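Long-range contacts in dihydropteridine reductase (Caenorhabditis elegans, PDB 1OOE), which probably catalyses the NAD(P)H-dependent reduction of quinonoid dihydrobiopterin to tetrahydrobiopterin, working as a homodimeric short-chain dehydrogenase/reductase: residues K51-Q56 and S104-A109; S3-V8 and Q69-D74; W195-F200 and G229-T234; G10-L15 and D34-D39. All coordinates share one frame; numbering follows the deposited sequence.

How the contacts relate
From the N terminus, strand 4-9 opens contact 2 with residues 3-8, and the glycine-rich turn 10-15 directly after it opens contact 4. Contact 4 closes first, at 34-39, so its loop lies wholly within that of contact 2, and the contact ties the turn after strand 4-9 to the end of strand 28-34. Residues 51-56 then open contact 1 before 69-74 close contact 2; since contact 1 closes only at 104-109, on helix 93-118, these two loops cross. Contact 3 follows in series, tying the start of helix 198-210 to the edge strand 230-235, about 30 Å from contact 1 between centres. L198 of contact 3 nevertheless packs on A14 and L15 of contact 4.

Contact 1 (K51-Q56 and S104-A109); sequences KNWTEQ and SVWSSA
Two indoles, W53 and W106, lie face to face and point in opposing directions, each reaching from its own helix toward the other's backbone. Their five-membered rings have centroids 3.8 Å apart and planes only 10° from parallel. The overlap continues beyond these rings: W53 CB sits over the six-membered ring of W106, 3.8 Å from its centroid, while W106 CB lies over the five-membered ring of W53 at 4.0 Å. W53 takes this course with CG anti to its backbone N (chi1 -155°), whereas W106 has CG anti to its carbonyl carbon (chi1 -75°). The tip of W106 passes across the start of helix 53-68, with CH2 3.3 Å from W53 N. The Q56 amide approaches the edge of this indole through NE2, 3.7 Å from CZ3. Along the W53 rim, A109 CB lies in the ring plane, 3.6 Å from CZ2, and V105 CG1 meets CH2 obliquely. The helix start beside the stack is fixed by reciprocal bonds: E55 N donates to N52 OD1 (2.8 Å) and N52 N to E55 OE1 (2.9 Å). V94 of the second subunit packs on W53, and F93 of that subunit on A109. The geometry is thus a capping box at N52 and E55 beside an aromatic stack that docks neighbouring helices on one side of the Rossmann-type sheet, next to the dimer interface.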
loop_
_atom_site.group_PDB
_atom_site.type_symbol
_atom_site.label_atom_id
_atom_site.label_comp_id
_atom_site.label_asym_id
_atom_site.label_seq_id
_atom_site.Cartn_x
_atom_site.Cartn_y
_atom_site.Cartn_z
ATOM N N LYS A 51 4.583 -9.476 17.649
ATOM C CA LYS A 51 5.350 -10.182 16.625
ATOM C C LYS A 51 5.316 -9.446 15.287
ATOM O O LYS A 51 4.368 -8.703 15.005
ATOM C CB LYS A 51 4.802 -11.603 16.451
ATOM C CG LYS A 51 4.945 -12.446 17.709
ATOM C CD LYS A 51 4.517 -13.879 17.483
ATOM C CE LYS A 51 4.849 -14.736 18.695
ATOM N NZ LYS A 51 4.579 -16.170 18.424
ATOM N N ASN A 52 6.351 -9.640 14.469
ATOM C CA ASN A 52 6.398 -8.980 13.165
ATOM C C ASN A 52 5.492 -9.686 12.159
ATOM O O ASN A 52 4.845 -10.677 12.493
ATOM C CB ASN A 52 7.841 -8.874 12.627
ATOM C CG ASN A 52 8.522 -10.222 12.458
ATOM O OD1 ASN A 52 7.938 -11.172 11.939
ATOM N ND2 ASN A 52 9.782 -10.298 12.878
ATOM N N TRP A 53 5.452 -9.177 10.931
ATOM C CA TRP A 53 4.583 -9.723 9.891
ATOM C C TRP A 53 4.772 -11.216 9.633
ATOM O O TRP A 53 3.811 -11.982 9.692
ATOM C CB TRP A 53 4.784 -8.950 8.583
ATOM C CG TRP A 53 3.602 -8.981 7.637
ATOM C CD1 TRP A 53 2.500 -9.795 7.708
ATOM C CD2 TRP A 53 3.424 -8.170 6.471
ATOM N NE1 TRP A 53 1.650 -9.534 6.653
ATOM C CE2 TRP A 53 2.195 -8.542 5.880
ATOM C CE3 TRP A 53 4.187 -7.162 5.868
ATOM C CZ2 TRP A 53 1.712 -7.939 4.712
ATOM C CZ3 TRP A 53 3.710 -6.564 4.713
ATOM C CH2 TRP A 53 2.482 -6.955 4.145
ATOM N N THR A 54 6.005 -11.632 9.349
ATOM C CA THR A 54 6.267 -13.041 9.077
ATOM C C THR A 54 6.035 -13.919 10.305
ATOM O O THR A 54 5.583 -15.057 10.182
ATOM C CB THR A 54 7.703 -13.259 8.525
ATOM O OG1 THR A 54 8.662 -12.668 9.411
ATOM C CG2 THR A 54 7.840 -12.633 7.146
ATOM N N GLU A 55 6.330 -13.394 11.492
ATOM C CA GLU A 55 6.107 -14.162 12.714
ATOM C C GLU A 55 4.603 -14.361 12.904
ATOM O O GLU A 55 4.155 -15.435 13.306
ATOM C CB GLU A 55 6.700 -13.436 13.931
ATOM C CG GLU A 55 8.226 -13.374 13.944
ATOM C CD GLU A 55 8.771 -12.629 15.155
ATOM O OE1 GLU A 55 8.306 -11.499 15.424
ATOM O OE2 GLU A 55 9.672 -13.167 15.836
ATOM N N GLN A 56 3.820 -13.323 12.614
ATOM C CA GLN A 56 2.371 -13.429 12.745
ATOM C C GLN A 56 1.818 -14.425 11.731
ATOM O O GLN A 56 0.952 -15.236 12.062
ATOM C CB GLN A 56 1.706 -12.062 12.555
ATOM C CG GLN A 56 1.492 -11.293 13.850
ATOM C CD GLN A 56 0.707 -10.016 13.634
ATOM O OE1 GLN A 56 -0.252 -9.991 12.863
ATOM N NE2 GLN A 56 1.103 -8.948 14.322
ATOM N N SER A 104 -4.330 -2.859 8.525
ATOM C CA SER A 104 -5.086 -3.223 7.325
ATOM C C SER A 104 -4.365 -4.133 6.331
ATOM O O SER A 104 -4.957 -5.080 5.810
ATOM C CB SER A 104 -5.543 -1.961 6.583
ATOM O OG SER A 104 -6.569 -1.288 7.294
ATOM N N VAL A 105 -3.097 -3.842 6.059
ATOM C CA VAL A 105 -2.340 -4.631 5.094
ATOM C C VAL A 105 -1.865 -5.983 5.624
ATOM O O VAL A 105 -1.994 -6.994 4.937
ATOM C CB VAL A 105 -1.127 -3.832 4.559
ATOM C CG1 VAL A 105 -0.332 -4.678 3.572
ATOM C CG2 VAL A 105 -1.614 -2.560 3.874
ATOM N N TRP A 106 -1.319 -6.014 6.833
ATOM C CA TRP A 106 -0.846 -7.281 7.393
ATOM C C TRP A 106 -1.979 -8.309 7.472
ATOM O O TRP A 106 -1.826 -9.450 7.030
ATOM C CB TRP A 106 -0.267 -7.067 8.794
ATOM C CG TRP A 106 1.099 -6.420 8.837
ATOM C CD1 TRP A 106 1.663 -5.610 7.893
ATOM C CD2 TRP A 106 2.038 -6.492 9.918
ATOM N NE1 TRP A 106 2.898 -5.170 8.322
ATOM C CE2 TRP A 106 3.150 -5.697 9.562
ATOM C CE3 TRP A 106 2.045 -7.149 11.156
ATOM C CZ2 TRP A 106 4.264 -5.542 10.403
ATOM C CZ3 TRP A 106 3.154 -6.994 11.993
ATOM C CH2 TRP A 106 4.244 -6.195 11.608
ATOM N N SER A 107 -3.110 -7.896 8.035
ATOM C CA SER A 107 -4.264 -8.780 8.189
ATOM C C SER A 107 -4.848 -9.242 6.860
ATOM O O SER A 107 -5.102 -10.435 6.668
ATOM C CB SER A 107 -5.349 -8.085 9.023
ATOM O OG SER A 107 -5.728 -6.844 8.446
ATOM N N SER A 108 -5.056 -8.306 5.938
ATOM C CA SER A 108 -5.609 -8.653 4.634
ATOM C C SER A 108 -4.737 -9.670 3.922
ATOM O O SER A 108 -5.241 -10.601 3.309
ATOM C CB SER A 108 -5.740 -7.407 3.753
ATOM O OG SER A 108 -6.696 -6.512 4.281
ATOM N N ALA A 109 -3.424 -9.483 4.001
ATOM C CA ALA A 109 -2.492 -10.392 3.343
ATOM C C ALA A 109 -2.498 -11.778 3.978
ATOM O O ALA A 109 -2.450 -12.781 3.273
ATOM C CB ALA A 109 -1.091 -9.813 3.375
#

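Contact 2 (S3-V8 and Q69-D74); sequences SGKVIV and QGSQVD
Residues 5-8 run extended as part of strand 4-9, while 71-74 comes in across the strand, the end-to-end directions of the touching parts 82° apart; the CA atoms that come nearest are those of K5 and V73. One main-chain bond joins them: D74 N donates to K5 O over 2.8 Å, nearly along the C=O axis (C=O...N angle 164°). The amide of the same residue, K5 N, is taken by a side chain instead, donating to the anti lone pair of D74 OD1 at 3.1 Å. G4 leaves room for this carboxylate, because a CB there would clash with OD1. A water donates to both D74 OD1 (2.6 Å) and Q72 O, and another links S3 O to D74 OD2, whose stronger partner is K120 through a salt bridge. The K5 side chain runs extended, then turns at its end (chi4 65°), placing CE 3.7 Å from S71 CB and NZ in a weak hydrogen bond with S71 OG at 3.3 Å; NZ also donates to a water. An alanine at K5 would remove this reach beyond CB and would probably loosen the hold on S71. Deeper in, I7 CG1 meets V73 CG1 at 4.0 Å, the two side chains crossing at about a right angle. L68 of helix 53-68 packs on K5 and V73, strand 28-34 borders the other side of strand 4-9, and I7 continues the parallel pairing through G75.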
loop_
_atom_site.group_PDB
_atom_site.type_symbol
_atom_site.label_atom_id
_atom_site.label_comp_id
_atom_site.label_asym_id
_atom_site.label_seq_id
_atom_site.Cartn_x
_atom_site.Cartn_y
_atom_site.Cartn_z
ATOM N N SER A 3 -23.214 -26.960 8.920
ATOM C CA SER A 3 -23.555 -26.275 7.677
ATOM C C SER A 3 -22.290 -25.873 6.927
ATOM O O SER A 3 -22.334 -25.559 5.737
ATOM C CB SER A 3 -24.390 -25.026 7.968
ATOM O OG SER A 3 -25.609 -25.361 8.606
ATOM N N GLY A 4 -21.165 -25.891 7.635
ATOM C CA GLY A 4 -19.899 -25.522 7.032
ATOM C C GLY A 4 -19.001 -24.821 8.033
ATOM O O GLY A 4 -19.331 -24.734 9.212
ATOM N N LYS A 5 -17.863 -24.322 7.566
ATOM C CA LYS A 5 -16.927 -23.627 8.440
ATOM C C LYS A 5 -16.520 -22.296 7.819
ATOM O O LYS A 5 -16.405 -22.181 6.599
ATOM C CB LYS A 5 -15.668 -24.475 8.667
ATOM C CG LYS A 5 -15.906 -25.829 9.327
ATOM C CD LYS A 5 -14.604 -26.614 9.434
ATOM C CE LYS A 5 -14.807 -28.001 10.045
ATOM N NZ LYS A 5 -15.646 -28.898 9.193
ATOM N N VAL A 6 -16.314 -21.291 8.665
ATOM C CA VAL A 6 -15.885 -19.980 8.197
ATOM C C VAL A 6 -14.886 -19.379 9.179
ATOM O O VAL A 6 -14.897 -19.688 10.373
ATOM C CB VAL A 6 -17.077 -18.988 8.019
ATOM C CG1 VAL A 6 -18.014 -19.485 6.927
ATOM C CG2 VAL A 6 -17.823 -18.820 9.328
ATOM N N ILE A 7 -14.007 -18.536 8.655
ATOM C CA ILE A 7 -12.999 -17.857 9.458
ATOM C C ILE A 7 -13.331 -16.372 9.509
ATOM O O ILE A 7 -13.617 -15.759 8.481
ATOM C CB ILE A 7 -11.592 -18.016 8.836
ATOM C CG1 ILE A 7 -11.139 -19.476 8.933
ATOM C CG2 ILE A 7 -10.599 -17.070 9.518
ATOM C CD1 ILE A 7 -9.840 -19.752 8.201
ATOM N N VAL A 8 -13.318 -15.802 10.711
ATOM C CA VAL A 8 -13.579 -14.378 10.883
ATOM C C VAL A 8 -12.320 -13.784 11.498
ATOM O O VAL A 8 -12.005 -14.035 12.663
ATOM C CB VAL A 8 -14.776 -14.105 11.833
ATOM C CG1 VAL A 8 -14.959 -12.595 12.012
ATOM C CG2 VAL A 8 -16.050 -14.712 11.266
ATOM N N GLN A 69 -7.228 -29.356 10.290
ATOM C CA GLN A 69 -6.832 -30.706 9.899
ATOM C C GLN A 69 -7.252 -30.956 8.443
ATOM O O GLN A 69 -6.801 -30.253 7.538
ATOM C CB GLN A 69 -7.460 -31.748 10.835
ATOM C CG GLN A 69 -6.942 -31.707 12.277
ATOM C CD GLN A 69 -5.447 -31.972 12.380
ATOM O OE1 GLN A 69 -4.941 -32.973 11.864
ATOM N NE2 GLN A 69 -4.732 -31.078 13.058
ATOM N N GLY A 70 -8.126 -31.935 8.214
ATOM C CA GLY A 70 -8.550 -32.232 6.855
ATOM C C GLY A 70 -9.741 -31.460 6.312
ATOM O O GLY A 70 -10.268 -31.795 5.249
ATOM N N SER A 71 -10.170 -30.424 7.026
ATOM C CA SER A 71 -11.312 -29.630 6.582
ATOM C C SER A 71 -10.889 -28.338 5.901
ATOM O O SER A 71 -9.815 -27.801 6.177
ATOM C CB SER A 71 -12.214 -29.276 7.767
ATOM O OG SER A 71 -12.847 -30.423 8.308
ATOM N N GLN A 72 -11.738 -27.858 5.000
ATOM C CA GLN A 72 -11.508 -26.596 4.306
ATOM C C GLN A 72 -12.614 -25.685 4.807
ATOM O O GLN A 72 -13.504 -26.136 5.517
ATOM C CB GLN A 72 -11.630 -26.764 2.793
ATOM C CG GLN A 72 -10.457 -27.471 2.142
ATOM C CD GLN A 72 -10.700 -27.734 0.669
ATOM O OE1 GLN A 72 -11.708 -28.333 0.296
ATOM N NE2 GLN A 72 -9.779 -27.288 -0.177
ATOM N N VAL A 73 -12.562 -24.408 4.449
ATOM C CA VAL A 73 -13.596 -23.473 4.880
ATOM C C VAL A 73 -14.380 -22.935 3.686
ATOM O O VAL A 73 -13.876 -22.901 2.564
ATOM C CB VAL A 73 -12.995 -22.284 5.670
ATOM C CG1 VAL A 73 -12.291 -22.798 6.928
ATOM C CG2 VAL A 73 -12.032 -21.504 4.794
ATOM N N ASP A 74 -15.616 -22.514 3.937
ATOM C CA ASP A 74 -16.483 -21.981 2.888
ATOM C C ASP A 74 -16.227 -20.495 2.667
ATOM O O ASP A 74 -16.574 -19.943 1.625
ATOM C CB ASP A 74 -17.952 -22.197 3.254
ATOM C CG ASP A 74 -18.298 -23.665 3.411
ATOM O OD1 ASP A 74 -17.956 -24.250 4.459
ATOM O OD2 ASP A 74 -18.900 -24.237 2.481
HETATM O O HOH W 1 -20.495 -26.373 3.589
HETATM O O HOH W 2 -15.553 -28.719 6.382
HETATM O O HOH W 3 -16.411 -26.076 5.555
#

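Contact 3 (W195-F200 and G229-T234); sequences WTPLSF and GTSTIT
F200 leaves the first turn of helix 198-210 with CG anti to its backbone N (chi1 -175°), and its CB already points toward strand 230-235. At the root of the ring, CG is 3.9 Å from S231 CB. Further out along one side, CD1 draws closer to the same carbon, and CE1 reaches it at 3.5 Å, as CZ does at the tip. These approaches reflect a CH-pi contact: S231 CB stands over the ring centre, 3.4 Å from the centroid and just 10° off the normal. The strand bearing this serine is the outer arm of a beta hairpin with strand 221-227, which ends the mixed sheet, so the ring lies against that sheet margin. On the other flank of the ring, at its edge, CE2 meets I233 CG1 at 3.6 Å, and I233 CD1 follows at 3.8 Å. H204, one turn along the helix, also meets the F200 ring, their planes at about 45°. The hydroxyl of S231 is turned away from the ring's centre; its OG hydrogen-bonds to T226 OG1, which also bonds T196 OG1. S231 OG further touches the loop before the helix, 3.9 Å from P197 CD and 4.0 Å from T196 CG2.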
loop_
_atom_site.group_PDB
_atom_site.type_symbol
_atom_site.label_atom_id
_atom_site.label_comp_id
_atom_site.label_asym_id
_atom_site.label_seq_id
_atom_site.Cartn_x
_atom_site.Cartn_y
_atom_site.Cartn_z
ATOM N N TRP A 195 -27.373 5.287 8.126
ATOM C CA TRP A 195 -26.435 4.359 8.750
ATOM C C TRP A 195 -26.722 2.921 8.319
ATOM O O TRP A 195 -27.864 2.470 8.378
ATOM C CB TRP A 195 -26.540 4.465 10.273
ATOM C CG TRP A 195 -25.904 5.697 10.845
ATOM C CD1 TRP A 195 -25.680 6.885 10.205
ATOM C CD2 TRP A 195 -25.399 5.857 12.175
ATOM N NE1 TRP A 195 -25.059 7.770 11.055
ATOM C CE2 TRP A 195 -24.877 7.166 12.270
ATOM C CE3 TRP A 195 -25.337 5.018 13.297
ATOM C CZ2 TRP A 195 -24.296 7.657 13.443
ATOM C CZ3 TRP A 195 -24.761 5.505 14.463
ATOM C CH2 TRP A 195 -24.248 6.815 14.526
ATOM N N THR A 196 -25.686 2.200 7.893
ATOM C CA THR A 196 -25.859 0.815 7.465
ATOM C C THR A 196 -25.868 -0.140 8.660
ATOM O O THR A 196 -24.950 -0.130 9.481
ATOM C CB THR A 196 -24.720 0.368 6.504
ATOM O OG1 THR A 196 -24.662 1.245 5.374
ATOM C CG2 THR A 196 -24.966 -1.057 6.006
ATOM N N PRO A 197 -26.921 -0.968 8.782
ATOM C CA PRO A 197 -27.015 -1.925 9.887
ATOM C C PRO A 197 -25.976 -3.016 9.664
ATOM O O PRO A 197 -25.716 -3.401 8.521
ATOM C CB PRO A 197 -28.436 -2.472 9.755
ATOM C CG PRO A 197 -29.173 -1.374 9.072
ATOM C CD PRO A 197 -28.186 -0.912 8.036
ATOM N N LEU A 198 -25.383 -3.519 10.740
ATOM C CA LEU A 198 -24.380 -4.567 10.604
ATOM C C LEU A 198 -24.991 -5.817 9.975
ATOM O O LEU A 198 -24.321 -6.540 9.236
ATOM C CB LEU A 198 -23.769 -4.905 11.969
ATOM C CG LEU A 198 -23.116 -3.742 12.737
ATOM C CD1 LEU A 198 -22.472 -4.269 14.010
ATOM C CD2 LEU A 198 -22.073 -3.056 11.861
ATOM N N SER A 199 -26.271 -6.059 10.254
ATOM C CA SER A 199 -26.968 -7.225 9.715
ATOM C C SER A 199 -27.023 -7.229 8.188
ATOM O O SER A 199 -27.106 -8.288 7.570
ATOM C CB SER A 199 -28.394 -7.304 10.278
ATOM O OG SER A 199 -29.182 -6.199 9.868
ATOM N N PHE A 200 -26.980 -6.048 7.578
ATOM C CA PHE A 200 -27.014 -5.956 6.124
ATOM C C PHE A 200 -25.784 -6.669 5.575
ATOM O O PHE A 200 -25.862 -7.383 4.574
ATOM C CB PHE A 200 -26.987 -4.494 5.678
ATOM C CG PHE A 200 -27.139 -4.305 4.191
ATOM C CD1 PHE A 200 -28.369 -4.509 3.569
ATOM C CD2 PHE A 200 -26.055 -3.908 3.413
ATOM C CE1 PHE A 200 -28.517 -4.316 2.193
ATOM C CE2 PHE A 200 -26.190 -3.712 2.034
ATOM C CZ PHE A 200 -27.427 -3.917 1.424
ATOM N N GLY A 229 -33.230 4.868 5.054
ATOM C CA GLY A 229 -33.358 3.543 5.640
ATOM C C GLY A 229 -33.072 2.366 4.722
ATOM O O GLY A 229 -33.089 1.215 5.161
ATOM N N THR A 230 -32.804 2.641 3.451
ATOM C CA THR A 230 -32.530 1.573 2.495
ATOM C C THR A 230 -31.043 1.502 2.148
ATOM O O THR A 230 -30.430 2.510 1.804
ATOM C CB THR A 230 -33.344 1.778 1.200
ATOM O OG1 THR A 230 -34.735 1.892 1.527
ATOM C CG2 THR A 230 -33.155 0.599 0.257
ATOM N N SER A 231 -30.466 0.307 2.234
ATOM C CA SER A 231 -29.050 0.131 1.925
ATOM C C SER A 231 -28.829 -0.317 0.484
ATOM O O SER A 231 -29.620 -1.079 -0.070
ATOM C CB SER A 231 -28.417 -0.884 2.878
ATOM O OG SER A 231 -28.427 -0.403 4.213
ATOM N N THR A 232 -27.742 0.162 -0.112
ATOM C CA THR A 232 -27.406 -0.167 -1.491
ATOM C C THR A 232 -25.924 -0.504 -1.632
ATOM O O THR A 232 -25.080 0.095 -0.966
ATOM C CB THR A 232 -27.727 1.019 -2.430
ATOM O OG1 THR A 232 -29.116 1.357 -2.321
ATOM C CG2 THR A 232 -27.413 0.661 -3.874
ATOM N N ILE A 233 -25.621 -1.473 -2.493
ATOM C CA ILE A 233 -24.244 -1.886 -2.756
ATOM C C ILE A 233 -23.935 -1.519 -4.208
ATOM O O ILE A 233 -24.575 -2.022 -5.131
ATOM C CB ILE A 233 -24.066 -3.407 -2.571
ATOM C CG1 ILE A 233 -24.439 -3.801 -1.141
ATOM C CG2 ILE A 233 -22.622 -3.814 -2.879
ATOM C CD1 ILE A 233 -24.352 -5.294 -0.881
ATOM N N THR A 234 -22.957 -0.641 -4.405
ATOM C CA THR A 234 -22.596 -0.195 -5.746
ATOM C C THR A 234 -21.126 -0.452 -6.080
ATOM O O THR A 234 -20.232 0.111 -5.448
ATOM C CB THR A 234 -22.855 1.327 -5.907
ATOM O OG1 THR A 234 -24.180 1.643 -5.466
ATOM C CG2 THR A 234 -22.704 1.747 -7.363
#

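Contact 4 (G10-L15 and D34-D39); sequences GGKGAL and DLSAND
The dense half of this contact is the D34 carboxylate set against the turn G10-G13. D34 OD2 accepts from K12 N at 3.0 Å, met from above the carboxylate plane (30° out of it), and lies 3.1 Å from G10 C. The other oxygen turns back on its own chain, OD1 taking L35 N at 2.7 Å through its anti lone pair; both oxygens therefore have a backbone donor, which fixes the rotation of the group. An alanine at D34 would remove both acceptors and would probably leave the turn and the strand end less firmly held together. N38 adds a second grip: ND2 donates to G11 O at 3.0 Å, the oxygen lying almost in the amide plane, while N38 OD1 accepts from Q40 N. G10-G13 is a type I beta turn, G13 is the N-cap of helix 14-25, and the glycines are consistent with the dinucleotide-binding turn of a Rossmann fold, here fastened to the end of its second strand. The solvent side belongs to K12, an exposed residue whose chain folds at chi2 and chi3 (-62° and -67°) to lie along the loop 35-38. Its CB touches D34 OD2 at 3.3 Å and its CE lies 3.3 Å from S36 OG, whereas CD approaches N38 CB more loosely, at 4.0 Å. The end of the chain is held to this loop by one bond, NZ donating to A37 O at 2.9 Å from above the carbonyl plane.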
loop_
_atom_site.group_PDB
_atom_site.type_symbol
_atom_site.label_atom_id
_atom_site.label_comp_id
_atom_site.label_asym_id
_atom_site.label_seq_id
_atom_site.Cartn_x
_atom_site.Cartn_y
_atom_site.Cartn_z
ATOM N N GLY A 10 -10.828 -10.833 12.924
ATOM C CA GLY A 10 -11.272 -9.589 13.538
ATOM C C GLY A 10 -12.606 -9.820 14.235
ATOM O O GLY A 10 -13.451 -8.925 14.306
ATOM N N GLY A 11 -12.784 -11.029 14.761
ATOM C CA GLY A 11 -14.023 -11.397 15.431
ATOM C C GLY A 11 -14.356 -10.709 16.742
ATOM O O GLY A 11 -15.435 -10.938 17.302
ATOM N N LYS A 12 -13.441 -9.884 17.246
ATOM C CA LYS A 12 -13.674 -9.163 18.494
ATOM C C LYS A 12 -14.279 -7.784 18.249
ATOM O O LYS A 12 -14.806 -7.160 19.171
ATOM C CB LYS A 12 -12.366 -9.005 19.278
ATOM C CG LYS A 12 -11.766 -10.315 19.766
ATOM C CD LYS A 12 -12.699 -11.046 20.729
ATOM C CE LYS A 12 -12.868 -10.287 22.038
ATOM N NZ LYS A 12 -13.721 -11.028 23.013
ATOM N N GLY A 13 -14.202 -7.311 17.008
ATOM C CA GLY A 13 -14.755 -6.006 16.672
ATOM C C GLY A 13 -16.271 -6.014 16.560
ATOM O O GLY A 13 -16.895 -7.073 16.607
ATOM N N ALA A 14 -16.869 -4.835 16.406
ATOM C CA ALA A 14 -18.321 -4.730 16.298
ATOM C C ALA A 14 -18.864 -5.540 15.121
ATOM O O ALA A 14 -19.743 -6.384 15.291
ATOM C CB ALA A 14 -18.732 -3.264 16.162
ATOM N N LEU A 15 -18.334 -5.282 13.930
ATOM C CA LEU A 15 -18.776 -5.987 12.735
ATOM C C LEU A 15 -18.361 -7.456 12.772
ATOM O O LEU A 15 -19.148 -8.338 12.426
ATOM C CB LEU A 15 -18.208 -5.313 11.479
ATOM C CG LEU A 15 -18.522 -5.966 10.129
ATOM C CD1 LEU A 15 -20.033 -6.085 9.938
ATOM C CD2 LEU A 15 -17.906 -5.140 9.007
ATOM N N ASP A 34 -7.936 -13.183 16.224
ATOM C CA ASP A 34 -7.839 -11.829 16.750
ATOM C C ASP A 34 -6.807 -11.759 17.865
ATOM O O ASP A 34 -6.173 -12.758 18.202
ATOM C CB ASP A 34 -9.202 -11.358 17.272
ATOM C CG ASP A 34 -9.440 -9.874 17.030
ATOM O OD1 ASP A 34 -8.514 -9.071 17.270
ATOM O OD2 ASP A 34 -10.555 -9.507 16.604
ATOM N N LEU A 35 -6.650 -10.569 18.434
ATOM C CA LEU A 35 -5.691 -10.337 19.506
ATOM C C LEU A 35 -6.111 -10.989 20.822
ATOM O O LEU A 35 -5.303 -11.133 21.741
ATOM C CB LEU A 35 -5.503 -8.831 19.694
ATOM C CG LEU A 35 -4.949 -8.098 18.469
ATOM C CD1 LEU A 35 -5.059 -6.593 18.670
ATOM C CD2 LEU A 35 -3.504 -8.504 18.238
ATOM N N SER A 36 -7.379 -11.369 20.913
ATOM C CA SER A 36 -7.904 -12.034 22.098
ATOM C C SER A 36 -8.993 -12.995 21.647
ATOM O O SER A 36 -9.460 -12.927 20.506
ATOM C CB SER A 36 -8.468 -11.022 23.108
ATOM O OG SER A 36 -9.570 -10.304 22.588
ATOM N N ALA A 37 -9.396 -13.890 22.537
ATOM C CA ALA A 37 -10.409 -14.874 22.194
ATOM C C ALA A 37 -11.844 -14.388 22.306
ATOM O O ALA A 37 -12.169 -13.524 23.120
ATOM C CB ALA A 37 -10.223 -16.118 23.053
ATOM N N ASN A 38 -12.695 -14.949 21.452
ATOM C CA ASN A 38 -14.123 -14.662 21.454
ATOM C C ASN A 38 -14.685 -15.975 21.992
ATOM O O ASN A 38 -14.691 -16.986 21.287
ATOM C CB ASN A 38 -14.637 -14.424 20.033
ATOM C CG ASN A 38 -16.106 -14.042 20.003
ATOM O OD1 ASN A 38 -16.924 -14.642 20.698
ATOM N ND2 ASN A 38 -16.447 -13.048 19.189
ATOM N N ASP A 39 -15.139 -15.975 23.241
ATOM C CA ASP A 39 -15.649 -17.206 23.839
ATOM C C ASP A 39 -16.878 -17.804 23.161
ATOM O O ASP A 39 -17.365 -18.856 23.578
ATOM C CB ASP A 39 -15.925 -17.010 25.335
ATOM C CG ASP A 39 -16.846 -15.845 25.612
ATOM O OD1 ASP A 39 -17.767 -15.606 24.807
ATOM O OD2 ASP A 39 -16.656 -15.177 26.651
#